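Local coordinates for protein acyl-coenzyme A oxidase 3 (Yarrowia lipolytica, PDB 5YS9) that oxidises saturated acyl-CoA to (2E)-enoyl-CoA with FAD as cofactor, passing electrons to oxygen to give hydrogen peroxide in peroxisomal fatty acid beta-oxidation, at residues I321-R326 with N439-A444; Q428-H433 with A646-Y651. All coordinates share one frame; numbering follows the deposited sequence.

Interaction 1 of 2, residues I321-R326 with N439-A444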
ATOM      1  N   ILE A 321      -7.141  -5.052  11.931  1.00 35.66           N
ATOM      2  CA  ILE A 321      -8.533  -4.718  12.071  1.00 35.89           C
ATOM      3  C   ILE A 321      -8.878  -4.559  13.537  1.00 33.42           C
ATOM      4  O   ILE A 321      -9.673  -3.720  13.887  1.00 33.79           O
ATOM      5  CB  ILE A 321      -9.466  -5.692  11.328  1.00 36.73           C
ATOM      6  CG1 ILE A 321     -10.816  -5.046  11.096  1.00 36.86           C
ATOM      7  CG2 ILE A 321      -9.675  -6.968  12.106  1.00 38.53           C
ATOM      8  CD1 ILE A 321     -10.801  -3.878  10.156  1.00 36.54           C
ATOM      9  N   THR A 322      -8.304  -5.392  14.389  1.00 32.63           N
ATOM     10  CA  THR A 322      -8.472  -5.199  15.813  1.00 32.52           C
ATOM     11  C   THR A 322      -7.842  -3.916  16.333  1.00 32.45           C
ATOM     12  O   THR A 322      -8.460  -3.192  17.078  1.00 35.17           O
ATOM     13  CB  THR A 322      -7.984  -6.401  16.629  1.00 33.19           C
ATOM     14  OG1 THR A 322      -8.680  -7.566  16.219  1.00 31.47           O
ATOM     15  CG2 THR A 322      -8.256  -6.194  18.069  1.00 34.68           C
ATOM     16  N   ILE A 323      -6.630  -3.608  15.904  1.00 34.72           N
ATOM     17  CA  ILE A 323      -5.987  -2.313  16.272  1.00 30.53           C
ATOM     18  C   ILE A 323      -6.876  -1.121  15.885  1.00 28.40           C
ATOM     19  O   ILE A 323      -7.190  -0.246  16.753  1.00 27.12           O
ATOM     20  CB  ILE A 323      -4.581  -2.168  15.656  1.00 30.40           C
ATOM     21  CG1 ILE A 323      -3.620  -3.134  16.360  1.00 29.00           C
ATOM     22  CG2 ILE A 323      -4.071  -0.729  15.757  1.00 30.01           C
ATOM     23  CD1 ILE A 323      -2.383  -3.419  15.521  1.00 31.39           C
ATOM     24  N   ALA A 324      -7.303  -1.097  14.618  1.00 26.75           N
ATOM     25  CA  ALA A 324      -8.088   0.073  14.111  1.00 28.38           C
ATOM     26  C   ALA A 324      -9.411   0.237  14.798  1.00 28.90           C
ATOM     27  O   ALA A 324      -9.790   1.370  15.074  1.00 33.21           O
ATOM     28  CB  ALA A 324      -8.315   0.005  12.619  1.00 28.06           C
ATOM     29  N   LEU A 325     -10.098  -0.881  15.067  1.00 30.75           N
ATOM     30  CA  LEU A 325     -11.437  -0.855  15.692  1.00 32.60           C
ATOM     31  C   LEU A 325     -11.431  -0.435  17.160  1.00 32.44           C
ATOM     32  O   LEU A 325     -12.303   0.320  17.598  1.00 32.74           O
ATOM     33  CB  LEU A 325     -12.148  -2.203  15.521  1.00 31.36           C
ATOM     34  CG  LEU A 325     -12.713  -2.384  14.104  1.00 32.18           C
ATOM     35  CD1 LEU A 325     -13.267  -3.774  13.827  1.00 32.04           C
ATOM     36  CD2 LEU A 325     -13.778  -1.336  13.794  1.00 32.56           C
ATOM     37  N   ARG A 326     -10.463  -0.932  17.917  1.00 33.34           N
ATOM     38  CA  ARG A 326     -10.305  -0.517  19.310  1.00 33.54           C
ATOM     39  C   ARG A 326      -9.954   0.947  19.404  1.00 34.31           C
ATOM     40  O   ARG A 326     -10.577   1.675  20.194  1.00 34.07           O
ATOM     41  CB  ARG A 326      -9.243  -1.346  20.035  1.00 33.37           C
ATOM     42  CG  ARG A 326      -9.743  -2.716  20.410  1.00 30.54           C
ATOM     43  CD  ARG A 326      -8.621  -3.543  20.985  1.00 28.77           C
ATOM     44  NE  ARG A 326      -9.104  -4.903  21.139  1.00 31.50           N
ATOM     45  CZ  ARG A 326      -8.421  -5.942  21.629  1.00 29.61           C
ATOM     46  NH1 ARG A 326      -7.154  -5.820  21.994  1.00 28.34           N
ATOM     47  NH2 ARG A 326      -9.032  -7.133  21.701  1.00 29.23           N
ATOM     48  N   ASN A 439       2.941   1.182  16.153  1.00 30.00           N
ATOM     49  CA  ASN A 439       1.637   0.631  15.918  1.00 30.80           C
ATOM     50  C   ASN A 439       1.598  -0.411  14.785  1.00 32.01           C
ATOM     51  O   ASN A 439       0.545  -0.916  14.481  1.00 34.28           O
ATOM     52  CB  ASN A 439       0.640   1.746  15.761  1.00 32.26           C
ATOM     53  CG  ASN A 439       0.458   2.508  17.055  1.00 32.60           C
ATOM     54  OD1 ASN A 439       0.245   1.889  18.102  1.00 31.04           O
ATOM     55  ND2 ASN A 439       0.584   3.836  17.012  1.00 31.48           N
ATOM     56  N   GLY A 440       2.753  -0.737  14.185  1.00 31.79           N
ATOM     57  CA  GLY A 440       2.949  -1.940  13.389  1.00 31.21           C
ATOM     58  C   GLY A 440       2.563  -1.887  11.933  1.00 31.31           C
ATOM     59  O   GLY A 440       3.077  -2.673  11.130  1.00 35.75           O
ATOM     60  N   PHE A 441       1.678  -0.970  11.566  1.00 31.05           N
ATOM     61  CA  PHE A 441       1.219  -0.872  10.177  1.00 29.60           C
ATOM     62  C   PHE A 441       2.353  -0.863   9.141  1.00 29.08           C
ATOM     63  O   PHE A 441       2.304  -1.596   8.161  1.00 35.69           O
ATOM     64  CB  PHE A 441       0.345   0.355   9.985  1.00 31.80           C
ATOM     65  CG  PHE A 441      -0.864   0.405  10.890  1.00 33.78           C
ATOM     66  CD1 PHE A 441      -1.970  -0.391  10.638  1.00 34.38           C
ATOM     67  CD2 PHE A 441      -0.905   1.275  11.981  1.00 37.86           C
ATOM     68  CE1 PHE A 441      -3.065  -0.355  11.465  1.00 34.82           C
ATOM     69  CE2 PHE A 441      -2.020   1.330  12.811  1.00 36.00           C
ATOM     70  CZ  PHE A 441      -3.096   0.516  12.540  1.00 36.64           C
ATOM     71  N   GLY A 442       3.376  -0.050   9.356  1.00 32.65           N
ATOM     72  CA  GLY A 442       4.461   0.193   8.375  1.00 26.88           C
ATOM     73  C   GLY A 442       5.204  -1.087   8.101  1.00 25.84           C
ATOM     74  O   GLY A 442       5.295  -1.542   6.933  1.00 25.95           O
ATOM     75  N   GLN A 443       5.672  -1.709   9.180  1.00 25.11           N
ATOM     76  CA  GLN A 443       6.461  -2.930   9.083  1.00 27.14           C
ATOM     77  C   GLN A 443       5.614  -4.142   8.569  1.00 29.18           C
ATOM     78  O   GLN A 443       6.007  -4.896   7.627  1.00 29.51           O
ATOM     79  CB  GLN A 443       7.191  -3.273  10.400  1.00 25.76           C
ATOM     80  CG  GLN A 443       8.435  -4.143  10.171  1.00 27.98           C
ATOM     81  CD  GLN A 443       9.453  -3.587   9.095  1.00 30.79           C
ATOM     82  OE1 GLN A 443       9.512  -4.119   7.966  1.00 35.65           O
ATOM     83  NE2 GLN A 443      10.254  -2.579   9.445  1.00 26.57           N
ATOM     84  N   ALA A 444       4.439  -4.314   9.144  1.00 28.02           N
ATOM     85  CA  ALA A 444       3.538  -5.323   8.640  1.00 28.24           C
ATOM     86  C   ALA A 444       3.226  -5.156   7.112  1.00 27.83           C
ATOM     87  O   ALA A 444       3.234  -6.119   6.376  1.00 27.31           O
ATOM     88  CB  ALA A 444       2.290  -5.262   9.455  1.00 29.98           C
TER

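Interaction 2 of 2, residues Q428-H433 with A646-Y651. With FAD (flavin-adenine dinucleotide), chain D.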
ATOM      1  N   GLN A 428      -4.708   4.016   7.839  1.00 33.98           N
ATOM      2  CA  GLN A 428      -5.261   5.321   7.550  1.00 33.90           C
ATOM      3  C   GLN A 428      -6.327   5.676   8.556  1.00 33.09           C
ATOM      4  O   GLN A 428      -6.430   6.801   8.995  1.00 31.61           O
ATOM      5  CB  GLN A 428      -5.798   5.374   6.135  1.00 34.40           C
ATOM      6  CG  GLN A 428      -4.738   5.726   5.122  1.00 35.95           C
ATOM      7  CD  GLN A 428      -5.169   5.457   3.711  1.00 37.32           C
ATOM      8  OE1 GLN A 428      -5.584   6.352   3.000  1.00 38.91           O
ATOM      9  NE2 GLN A 428      -5.072   4.223   3.301  1.00 31.55           N
ATOM     10  N   ALA A 429      -7.116   4.681   8.916  1.00 32.46           N
ATOM     11  CA  ALA A 429      -8.163   4.817   9.934  1.00 33.81           C
ATOM     12  C   ALA A 429      -7.683   5.254  11.320  1.00 31.73           C
ATOM     13  O   ALA A 429      -8.497   5.663  12.124  1.00 31.72           O
ATOM     14  CB  ALA A 429      -8.973   3.532  10.058  1.00 34.08           C
ATOM     15  N   CYS A 430      -6.390   5.126  11.603  1.00 31.27           N
ATOM     16  CA  CYS A 430      -5.813   5.586  12.856  1.00 31.67           C
ATOM     17  C   CYS A 430      -5.072   6.913  12.656  1.00 32.64           C
ATOM     18  O   CYS A 430      -4.238   7.304  13.512  1.00 33.01           O
ATOM     19  CB  CYS A 430      -4.853   4.525  13.374  1.00 31.43           C
ATOM     20  SG  CYS A 430      -5.652   2.993  13.776  1.00 32.41           S
ATOM     21  N   GLY A 431      -5.287   7.561  11.497  1.00 29.75           N
ATOM     22  CA  GLY A 431      -4.735   8.881  11.278  1.00 30.23           C
ATOM     23  C   GLY A 431      -3.236   8.894  11.326  1.00 26.96           C
ATOM     24  O   GLY A 431      -2.649   7.912  11.031  1.00 27.30           O
ATOM     25  N   GLY A 432      -2.635  10.010  11.711  1.00 26.84           N
ATOM     26  CA  GLY A 432      -1.193  10.105  11.903  1.00 27.34           C
ATOM     27  C   GLY A 432      -0.574   9.108  12.882  1.00 29.81           C
ATOM     28  O   GLY A 432       0.568   8.653  12.684  1.00 34.43           O
ATOM     29  N   HIS A 433      -1.331   8.665  13.876  1.00 30.75           N
ATOM     30  CA  HIS A 433      -0.825   7.599  14.753  1.00 31.36           C
ATOM     31  C   HIS A 433      -0.685   6.240  14.039  1.00 32.56           C
ATOM     32  O   HIS A 433      -0.053   5.319  14.565  1.00 31.05           O
ATOM     33  CB  HIS A 433      -1.708   7.495  15.981  1.00 31.96           C
ATOM     34  CG  HIS A 433      -1.763   8.762  16.763  1.00 32.44           C
ATOM     35  ND1 HIS A 433      -2.943   9.303  17.203  1.00 37.72           N
ATOM     36  CD2 HIS A 433      -0.795   9.635  17.109  1.00 32.58           C
ATOM     37  CE1 HIS A 433      -2.692  10.425  17.848  1.00 38.21           C
ATOM     38  NE2 HIS A 433      -1.391  10.630  17.836  1.00 35.81           N
ATOM     39  N   ALA A 646       0.995  -3.405  19.317  1.00 31.55           N
ATOM     40  CA  ALA A 646       0.783  -2.000  19.059  1.00 28.99           C
ATOM     41  C   ALA A 646       0.108  -1.393  20.271  1.00 28.88           C
ATOM     42  O   ALA A 646      -0.886  -1.919  20.728  1.00 34.11           O
ATOM     43  CB  ALA A 646      -0.058  -1.821  17.819  1.00 27.97           C
ATOM     44  N   PRO A 647       0.588  -0.269  20.768  1.00 27.23           N
ATOM     45  CA  PRO A 647       0.032   0.329  21.980  1.00 27.74           C
ATOM     46  C   PRO A 647      -1.420   0.760  21.876  1.00 29.73           C
ATOM     47  O   PRO A 647      -2.162   0.606  22.816  1.00 35.85           O
ATOM     48  CB  PRO A 647       0.906   1.556  22.206  1.00 28.65           C
ATOM     49  CG  PRO A 647       1.884   1.593  21.109  1.00 28.05           C
ATOM     50  CD  PRO A 647       1.911   0.264  20.455  1.00 29.12           C
ATOM     51  N   ILE A 648      -1.803   1.321  20.749  1.00 30.66           N
ATOM     52  CA  ILE A 648      -3.159   1.792  20.540  1.00 29.85           C
ATOM     53  C   ILE A 648      -4.171   0.651  20.422  1.00 29.37           C
ATOM     54  O   ILE A 648      -5.356   0.856  20.554  1.00 30.02           O
ATOM     55  CB  ILE A 648      -3.243   2.797  19.373  1.00 30.74           C
ATOM     56  CG1 ILE A 648      -2.880   2.144  18.050  1.00 28.77           C
ATOM     57  CG2 ILE A 648      -2.337   3.987  19.637  1.00 29.53           C
ATOM     58  CD1 ILE A 648      -3.089   3.038  16.861  1.00 29.29           C
ATOM     59  N   GLY A 649      -3.683  -0.545  20.132  1.00 28.47           N
ATOM     60  CA  GLY A 649      -4.507  -1.733  20.045  1.00 29.41           C
ATOM     61  C   GLY A 649      -4.606  -2.668  21.244  1.00 30.41           C
ATOM     62  O   GLY A 649      -5.155  -3.742  21.125  1.00 30.34           O
ATOM     63  N   ASN A 650      -4.053  -2.291  22.385  1.00 30.89           N
ATOM     64  CA  ASN A 650      -4.097  -3.160  23.578  1.00 33.09           C
ATOM     65  C   ASN A 650      -5.522  -3.431  24.068  1.00 30.22           C
ATOM     66  O   ASN A 650      -6.464  -2.611  23.829  1.00 31.80           O
ATOM     67  CB  ASN A 650      -3.237  -2.609  24.727  1.00 32.35           C
ATOM     68  CG  ASN A 650      -1.746  -2.631  24.413  1.00 33.71           C
ATOM     69  OD1 ASN A 650      -1.273  -3.387  23.555  1.00 34.02           O
ATOM     70  ND2 ASN A 650      -0.995  -1.776  25.111  1.00 34.86           N
ATOM     71  N   TYR A 651      -5.682  -4.540  24.765  1.00 28.67           N
ATOM     72  CA  TYR A 651      -6.981  -5.027  25.165  1.00 29.08           C
ATOM     73  C   TYR A 651      -7.733  -4.048  26.057  1.00 33.67           C
ATOM     74  O   TYR A 651      -8.912  -3.828  25.872  1.00 28.23           O
ATOM     75  CB  TYR A 651      -6.795  -6.343  25.911  1.00 28.77           C
ATOM     76  CG  TYR A 651      -8.071  -6.971  26.371  1.00 32.43           C
ATOM     77  CD1 TYR A 651      -8.748  -7.852  25.568  1.00 29.32           C
ATOM     78  CD2 TYR A 651      -8.601  -6.682  27.606  1.00 32.90           C
ATOM     79  CE1 TYR A 651      -9.916  -8.426  25.974  1.00 29.55           C
ATOM     80  CE2 TYR A 651      -9.774  -7.255  28.017  1.00 34.51           C
ATOM     81  CZ  TYR A 651     -10.425  -8.128  27.190  1.00 34.43           C
ATOM     82  OH  TYR A 651     -11.589  -8.711  27.583  1.00 36.74           O
TER
HETATM   83  PA  FAD D 801      -7.885  12.299  13.343  1.00 56.81           P
HETATM   84  O1A FAD D 801      -8.143  13.689  12.901  1.00 54.66           O
HETATM   85  O2A FAD D 801      -8.388  11.811  14.646  1.00 56.38           O
HETATM   86  O5B FAD D 801      -8.425  11.249  12.300  1.00 61.91           O
HETATM   87  C5B FAD D 801      -8.149   9.884  12.577  1.00 57.00           C
HETATM   88  C4B FAD D 801      -9.033   9.032  11.706  1.00 57.70           C
HETATM   89  O4B FAD D 801     -10.389   9.308  12.025  1.00 59.13           O
HETATM   90  C3B FAD D 801      -8.816   9.439  10.271  1.00 58.11           C
HETATM   91  O3B FAD D 801      -8.733   8.291   9.449  1.00 52.66           O
HETATM   92  C2B FAD D 801     -10.058  10.187   9.895  1.00 56.35           C
HETATM   93  O2B FAD D 801     -10.379   9.933   8.532  1.00 50.79           O
HETATM   94  C1B FAD D 801     -11.100   9.661  10.855  1.00 57.28           C
HETATM   95  N9A FAD D 801     -11.981  10.800  11.112  1.00 66.31           N
HETATM   96  C8A FAD D 801     -11.685  11.860  11.869  1.00 62.99           C
HETATM   97  N7A FAD D 801     -12.707  12.735  11.864  1.00 68.09           N
HETATM   98  C5A FAD D 801     -13.672  12.241  11.081  1.00 66.01           C
HETATM   99  C6A FAD D 801     -15.012  12.663  10.639  1.00 62.96           C
HETATM  100  N6A FAD D 801     -15.558  13.823  11.044  1.00 59.90           N
HETATM  101  N1A FAD D 801     -15.676  11.842   9.818  1.00 62.58           N
HETATM  102  C2A FAD D 801     -15.152  10.684   9.407  1.00 65.85           C
HETATM  103  N3A FAD D 801     -13.947  10.236   9.761  1.00 57.85           N
HETATM  104  C4A FAD D 801     -13.179  10.963  10.580  1.00 63.52           C
HETATM  105  N1  FAD D 801       1.536  18.271  12.842  1.00 37.15           N
HETATM  106  C2  FAD D 801       2.116  19.453  13.091  1.00 34.21           C
HETATM  107  O2  FAD D 801       1.443  20.333  13.611  1.00 33.07           O
HETATM  108  N3  FAD D 801       3.378  19.722  12.786  1.00 32.60           N
HETATM  109  C4  FAD D 801       4.160  18.831  12.219  1.00 32.61           C
HETATM  110  O4  FAD D 801       5.319  19.111  11.956  1.00 35.76           O
HETATM  111  C4X FAD D 801       3.613  17.507  11.912  1.00 35.29           C
HETATM  112  N5  FAD D 801       4.354  16.562  11.334  1.00 38.16           N
HETATM  113  C5X FAD D 801       3.835  15.359  11.076  1.00 38.28           C
HETATM  114  C6  FAD D 801       4.642  14.403  10.499  1.00 40.96           C
HETATM  115  C7  FAD D 801       4.134  13.159  10.227  1.00 39.97           C
HETATM  116  C7M FAD D 801       5.009  12.129   9.588  1.00 43.98           C
HETATM  117  C8  FAD D 801       2.729  12.855  10.562  1.00 41.83           C
HETATM  118  C8M FAD D 801       2.165  11.504  10.269  1.00 46.05           C
HETATM  119  C9  FAD D 801       1.921  13.811  11.134  1.00 41.92           C
HETATM  120  C9A FAD D 801       2.427  15.058  11.413  1.00 38.72           C
HETATM  121  N10 FAD D 801       1.620  16.044  12.001  1.00 37.29           N
HETATM  122  C10 FAD D 801       2.210  17.274  12.268  1.00 35.45           C
HETATM  123  C1' FAD D 801       0.224  15.808  12.372  1.00 42.46           C
HETATM  124  C2' FAD D 801      -0.728  15.571  11.198  1.00 45.12           C
HETATM  125  O2' FAD D 801      -1.108  16.811  10.615  1.00 42.19           O
HETATM  126  C3' FAD D 801      -1.968  14.804  11.660  1.00 46.35           C
HETATM  127  O3' FAD D 801      -1.626  13.436  11.720  1.00 44.76           O
HETATM  128  C4' FAD D 801      -3.182  14.920  10.752  1.00 48.67           C
HETATM  129  O4' FAD D 801      -3.265  16.255  10.274  1.00 50.27           O
HETATM  130  C5' FAD D 801      -4.489  14.657  11.483  1.00 50.95           C
HETATM  131  O5' FAD D 801      -4.785  13.291  11.721  1.00 52.52           O
HETATM  132  P   FAD D 801      -5.082  12.792  13.205  1.00 55.76           P
HETATM  133  O1P FAD D 801      -4.007  11.874  13.644  1.00 63.04           O
HETATM  134  O2P FAD D 801      -5.383  13.980  14.027  1.00 59.58           O
HETATM  135  O3P FAD D 801      -6.366  11.866  13.118  1.00 63.61           O

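Interaction 1 of 2, residues I321-R326 with N439-A444
The phenyl ring of Phe441 meets Ile323 at its far end, where the methyl CG2 of Ile323 comes in obliquely and lies 3.6 Å from CZ, with CE2 the next ring atom along. One face of the same ring carries the carbonyl O of Asn439, displaced toward the rim. That oxygen is also where Ile323 makes its second approach: CD1 of Ile323 is 4.0 Å from Asn439 O, a loose van der Waals contact of a methyl with a carbonyl oxygen. The two methyls thus divide the work, CG2 going to the aromatic ring and CD1 to the backbone just ahead of the helix. The branch at Ile323 permits this, since CG2 stands anti to the backbone N while CG1 lies beside it (chi1 -71°). The isoleucine and phenylalanine side chains run past each other in opposite directions, the tip of the ring (CZ) lying beside the short CG2 branch of Ile323.

The contact illustrates how a long helix, 300-330, receives the start of a short one, 441-448, within the C-alpha1 domain. Gly440 occupies the N-cap position, and its O accepts the first-turn bond from Ala444 N at 2.9 Å. Phe441 also packs on Cys426 and Arg427 of helix 391-428, and its ring meets that of Phe320. The amide of Asn439 turns to other partners, ND2 donating to His433 O and OD1 accepting a weak bond from Ile648 N.

No hydrogen bond or salt bridge joins the two segments, which together bury 126 Å² against each other. Their direct cohesion is therefore probably van der Waals and hydrophobic, while the side-chain amide of Asn439 is satisfied elsewhere.

Interaction 2 of 2, residues Q428-H433 with A646-Y651
The FAD pocket is backed here by Cys430, whose side chain meets Ile648 on the side of the 428-433 loop turned from the cofactor. SG of Cys430 lies 4.0 Å from CD1 of Ile648, and the Cys430 CB is almost as near. The same methyl reaches the backbone of the loop more loosely, 4.4 Å from His433 O. Ile648 gets there with CG1 set between its backbone N and carbonyl carbon (chi1 64°) and then fully extended (chi2 174°), so that one thin arm of the side chain does all the touching.

Residues Gln428 to Gly431 form a type I beta turn at the end of helix 391-428, closed by Gly431 N donating to Gln428 O at 2.9 Å. That carbonyl oxygen also accepts from the ribose hydroxyl O3B of FAD at 2.8 Å, and thus serves both the turn and the ligand. One residue past the turn, Gly432 N donates to the phosphate oxygen O1P of FAD at 3.0 Å, a bent bond of 136°. Between them Gly431, with positive phi, brings its CA to 3.8 Å from FAD C5B.

The pocket straddles the dimer interface: Ser169 and Thr163 of the second subunit also bond to FAD. His433 packs its ring against Trp199 and Trp200 of that second subunit, while Gln428 OE1 accepts from Trp417 NE1, again of the second subunit.

From the N terminus, the chain passes helix 300-330, which supplies 321-326, then the loop 428-433, then 439-444, and much later the loop 646-651. Interaction 1 closes a largely helical excursion of 112 residues inside the C-alpha1 domain. Interaction 2 opens within that excursion but closes far beyond it, so the two cross rather than nest, and it ties the loop that holds the ribose and phosphate of FAD to the C-terminal helical region. The centres of interactions 1 and 2 lie about 6 Å apart. A direct bond joins them as well: Arg326 NH1 probably donates to Gly649 O at 3.0 Å, linking the long helix to the late loop. Ile323 also packs on Ala646 and Ile648.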